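Local structure of chloromuconate cycloisomerase (Rhodococcus opacus, 4M0X) at residues Glu205-Leu210 with Arg237-Ile242. The protein belongs to the enolase superfamily, with an enolase-type N-terminal domain and a TIM-barrel-like domain that carries a manganese(II) ion. Numbering follows the deposited sequence.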
ATOM      1  N   GLU A 205     -12.861 -22.330  -8.126  1.00 28.47           N
ATOM      2  CA  GLU A 205     -12.535 -23.731  -8.281  1.00 29.03           C
ATOM      3  C   GLU A 205     -11.178 -23.972  -7.632  1.00 30.95           C
ATOM      4  O   GLU A 205     -10.939 -24.996  -6.962  1.00 31.28           O
ATOM      5  CB  GLU A 205     -12.474 -24.105  -9.769  1.00 30.18           C
ATOM      6  CG  GLU A 205     -13.815 -24.269 -10.474  1.00 29.74           C
ATOM      7  CD  GLU A 205     -13.657 -24.449 -11.969  1.00 33.40           C
ATOM      8  OE1 GLU A 205     -12.826 -23.720 -12.568  1.00 35.96           O
ATOM      9  OE2 GLU A 205     -14.353 -25.310 -12.563  1.00 34.97           O
ATOM     10  N   ALA A 206     -10.275 -23.018  -7.825  1.00 31.28           N
ATOM     11  CA  ALA A 206      -8.931 -23.193  -7.323  1.00 29.32           C
ATOM     12  C   ALA A 206      -8.984 -23.330  -5.808  1.00 29.83           C
ATOM     13  O   ALA A 206      -8.374 -24.221  -5.254  1.00 29.33           O
ATOM     14  CB  ALA A 206      -8.060 -22.032  -7.750  1.00 29.12           C
ATOM     15  N   HIS A 207      -9.759 -22.466  -5.152  1.00 30.81           N
ATOM     16  CA  HIS A 207      -9.791 -22.407  -3.699  1.00 31.00           C
ATOM     17  C   HIS A 207     -10.581 -23.573  -3.124  1.00 31.28           C
ATOM     18  O   HIS A 207     -10.380 -23.941  -1.983  1.00 31.86           O
ATOM     19  CB  HIS A 207     -10.439 -21.096  -3.222  1.00 31.70           C
ATOM     20  CG  HIS A 207      -9.555 -19.881  -3.300  1.00 29.83           C
ATOM     21  ND1 HIS A 207      -8.800 -19.443  -2.235  1.00 28.34           N
ATOM     22  CD2 HIS A 207      -9.363 -18.974  -4.290  1.00 28.79           C
ATOM     23  CE1 HIS A 207      -8.157 -18.341  -2.576  1.00 26.54           C
ATOM     24  NE2 HIS A 207      -8.482 -18.035  -3.815  1.00 26.51           N
ATOM     25  N   ARG A 208     -11.506 -24.119  -3.904  1.00 32.83           N
ATOM     26  CA  ARG A 208     -12.294 -25.276  -3.494  1.00 33.42           C
ATOM     27  C   ARG A 208     -11.433 -26.535  -3.502  1.00 32.91           C
ATOM     28  O   ARG A 208     -11.433 -27.299  -2.519  1.00 31.45           O
ATOM     29  CB  ARG A 208     -13.527 -25.444  -4.414  1.00 38.25           C
ATOM     30  CG  ARG A 208     -14.185 -26.838  -4.460  1.00 47.55           C
ATOM     31  CD  ARG A 208     -15.289 -27.033  -3.416  1.00 53.66           C
ATOM     32  NE  ARG A 208     -16.342 -27.975  -3.835  1.00 61.81           N
ATOM     33  CZ  ARG A 208     -17.287 -27.714  -4.751  1.00 65.43           C
ATOM     34  NH1 ARG A 208     -17.323 -26.547  -5.391  1.00 69.96           N
ATOM     35  NH2 ARG A 208     -18.205 -28.624  -5.045  1.00 60.31           N
ATOM     36  N   TRP A 209     -10.694 -26.756  -4.597  1.00 29.67           N
ATOM     37  CA  TRP A 209     -10.116 -28.077  -4.827  1.00 28.24           C
ATOM     38  C   TRP A 209      -8.692 -28.216  -4.443  1.00 27.28           C
ATOM     39  O   TRP A 209      -8.280 -29.259  -3.982  1.00 32.21           O
ATOM     40  CB  TRP A 209     -10.346 -28.557  -6.253  1.00 29.12           C
ATOM     41  CG  TRP A 209     -11.782 -28.853  -6.525  1.00 28.15           C
ATOM     42  CD1 TRP A 209     -12.639 -28.132  -7.301  1.00 28.67           C
ATOM     43  CD2 TRP A 209     -12.534 -29.950  -6.003  1.00 28.81           C
ATOM     44  NE1 TRP A 209     -13.897 -28.726  -7.297  1.00 29.23           N
ATOM     45  CE2 TRP A 209     -13.852 -29.840  -6.507  1.00 29.21           C
ATOM     46  CE3 TRP A 209     -12.226 -31.019  -5.150  1.00 29.18           C
ATOM     47  CZ2 TRP A 209     -14.856 -30.757  -6.182  1.00 30.55           C
ATOM     48  CZ3 TRP A 209     -13.237 -31.935  -4.830  1.00 29.44           C
ATOM     49  CH2 TRP A 209     -14.528 -31.798  -5.347  1.00 29.15           C
ATOM     50  N   LEU A 210      -7.928 -27.159  -4.584  1.00 26.64           N
ATOM     51  CA  LEU A 210      -6.529 -27.210  -4.192  1.00 24.57           C
ATOM     52  C   LEU A 210      -6.336 -27.728  -2.774  1.00 22.98           C
ATOM     53  O   LEU A 210      -5.578 -28.653  -2.613  1.00 24.27           O
ATOM     54  CB  LEU A 210      -5.799 -25.868  -4.445  1.00 23.66           C
ATOM     55  CG  LEU A 210      -4.967 -25.738  -5.726  1.00 23.93           C
ATOM     56  CD1 LEU A 210      -5.257 -26.851  -6.718  1.00 24.09           C
ATOM     57  CD2 LEU A 210      -5.045 -24.371  -6.415  1.00 23.10           C
ATOM     58  N   ARG A 237      -1.664 -17.917  -3.071  1.00 31.38           N
ATOM     59  CA  ARG A 237      -0.378 -18.150  -2.445  1.00 31.55           C
ATOM     60  C   ARG A 237      -0.530 -17.960  -0.945  1.00 33.30           C
ATOM     61  O   ARG A 237       0.074 -18.705  -0.180  1.00 36.36           O
ATOM     62  CB  ARG A 237       0.696 -17.244  -3.023  1.00 31.32           C
ATOM     63  CG  ARG A 237       2.052 -17.505  -2.432  1.00 31.11           C
ATOM     64  CD  ARG A 237       3.026 -16.364  -2.633  1.00 35.84           C
ATOM     65  NE  ARG A 237       4.326 -16.809  -2.123  1.00 45.09           N
ATOM     66  CZ  ARG A 237       5.520 -16.250  -2.350  1.00 47.03           C
ATOM     67  NH1 ARG A 237       5.659 -15.144  -3.095  1.00 47.87           N
ATOM     68  NH2 ARG A 237       6.597 -16.818  -1.816  1.00 46.90           N
ATOM     69  N   ASP A 238      -1.375 -17.011  -0.528  1.00 32.59           N
ATOM     70  CA  ASP A 238      -1.666 -16.810   0.898  1.00 35.66           C
ATOM     71  C   ASP A 238      -2.574 -17.892   1.517  1.00 34.12           C
ATOM     72  O   ASP A 238      -2.302 -18.369   2.597  1.00 33.49           O
ATOM     73  CB  ASP A 238      -2.263 -15.419   1.195  1.00 40.42           C
ATOM     74  CG  ASP A 238      -1.325 -14.268   0.818  1.00 49.37           C
ATOM     75  OD1 ASP A 238      -0.083 -14.431   0.910  1.00 53.07           O
ATOM     76  OD2 ASP A 238      -1.831 -13.180   0.431  1.00 52.78           O
ATOM     77  N   LYS A 239      -3.665 -18.264   0.876  1.00 31.07           N
ATOM     78  CA  LYS A 239      -4.552 -19.167   1.555  1.00 32.71           C
ATOM     79  C   LYS A 239      -3.931 -20.559   1.673  1.00 35.23           C
ATOM     80  O   LYS A 239      -4.053 -21.196   2.703  1.00 36.80           O
ATOM     81  CB  LYS A 239      -5.890 -19.227   0.850  1.00 35.30           C
ATOM     82  CG  LYS A 239      -6.814 -18.095   1.269  1.00 43.21           C
ATOM     83  CD  LYS A 239      -7.886 -18.548   2.260  1.00 46.36           C
ATOM     84  CE  LYS A 239      -8.857 -17.421   2.593  1.00 51.45           C
ATOM     85  NZ  LYS A 239      -9.373 -16.628   1.424  1.00 51.66           N
ATOM     86  N   LEU A 240      -3.209 -20.982   0.636  1.00 34.54           N
ATOM     87  CA  LEU A 240      -2.756 -22.342   0.458  1.00 31.07           C
ATOM     88  C   LEU A 240      -1.578 -22.784   1.310  1.00 32.89           C
ATOM     89  O   LEU A 240      -0.637 -22.028   1.533  1.00 33.91           O
ATOM     90  CB  LEU A 240      -2.409 -22.540  -1.003  1.00 32.43           C
ATOM     91  CG  LEU A 240      -3.527 -23.090  -1.879  1.00 34.07           C
ATOM     92  CD1 LEU A 240      -4.840 -22.353  -1.683  1.00 32.29           C
ATOM     93  CD2 LEU A 240      -3.076 -23.022  -3.325  1.00 33.44           C
ATOM     94  N   SER A 241      -1.643 -24.036   1.761  1.00 33.45           N
ATOM     95  CA  SER A 241      -0.599 -24.655   2.560  1.00 33.49           C
ATOM     96  C   SER A 241       0.521 -25.162   1.646  1.00 36.03           C
ATOM     97  O   SER A 241       1.539 -25.673   2.116  1.00 39.08           O
ATOM     98  CB  SER A 241      -1.186 -25.831   3.334  1.00 34.59           C
ATOM     99  OG  SER A 241      -1.817 -26.779   2.456  1.00 33.77           O
ATOM    100  N   ILE A 242       0.332 -25.036   0.339  1.00 34.32           N
ATOM    101  CA  ILE A 242       1.313 -25.535  -0.620  1.00 32.98           C
ATOM    102  C   ILE A 242       1.673 -24.400  -1.549  1.00 30.86           C
ATOM    103  O   ILE A 242       0.883 -23.490  -1.738  1.00 31.22           O
ATOM    104  CB  ILE A 242       0.790 -26.751  -1.443  1.00 33.36           C
ATOM    105  CG1 ILE A 242      -0.592 -26.458  -2.033  1.00 31.16           C
ATOM    106  CG2 ILE A 242       0.789 -28.031  -0.607  1.00 30.13           C
ATOM    107  CD1 ILE A 242      -0.968 -27.392  -3.149  1.00 31.68           C
TER
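His207 and Lys239 make the outer half of this contact between two barrel helices, and Leu210 with Leu240 makes the inner half. Ala206 packs on Leu236, a turn before Leu240 on helix 230-239, and His207 touches the same leucine. His207 has its CG anti to the carbonyl carbon (chi1 -78°), which carries the imidazole out from helix 203-215 across the gap. The ring presents an edge to the lysine: CE1 lies 4.1 Å from Lys239 CG, close to the ring plane, and the two side chains run roughly at right angles. This is a van der Waals touch with the aliphatic part of the lysine. ND1 of His207 and NZ of Lys239 stay 4.6 Å apart, so the ammonium is near the ring without bonding to it; if the imidazole were protonated, the two charges would probably disfavour each other. The lysine chain bends at chi2 (-102°) and again at chi4, and its NZ hydrogen-bonds instead to Arg237 O of a neighbouring subunit.

One turn further on, Leu210 points at the other segment and meets the first residue beyond the end of helix 230-239. Its CD2 packs 3.9 Å from Leu240 CD2, and that same Leu240 methyl also lies 4.1 Å from both CB and CG of Leu210. A single methyl therefore lies alongside the Leu210 side chain, from CB through CG to CD2, in a buried, purely apolar junction that Leu236 extends by touching Leu210 as well.

No hydrogen bond joins the two segments. On its far flank, helix 203-215 sets Trp209 against helix 173-183, while the chain after Leu240 leads into strand 244-246, beside strand 220-222 in the barrel sheet; the contact thus joins consecutive helices of the barrel's outer layer.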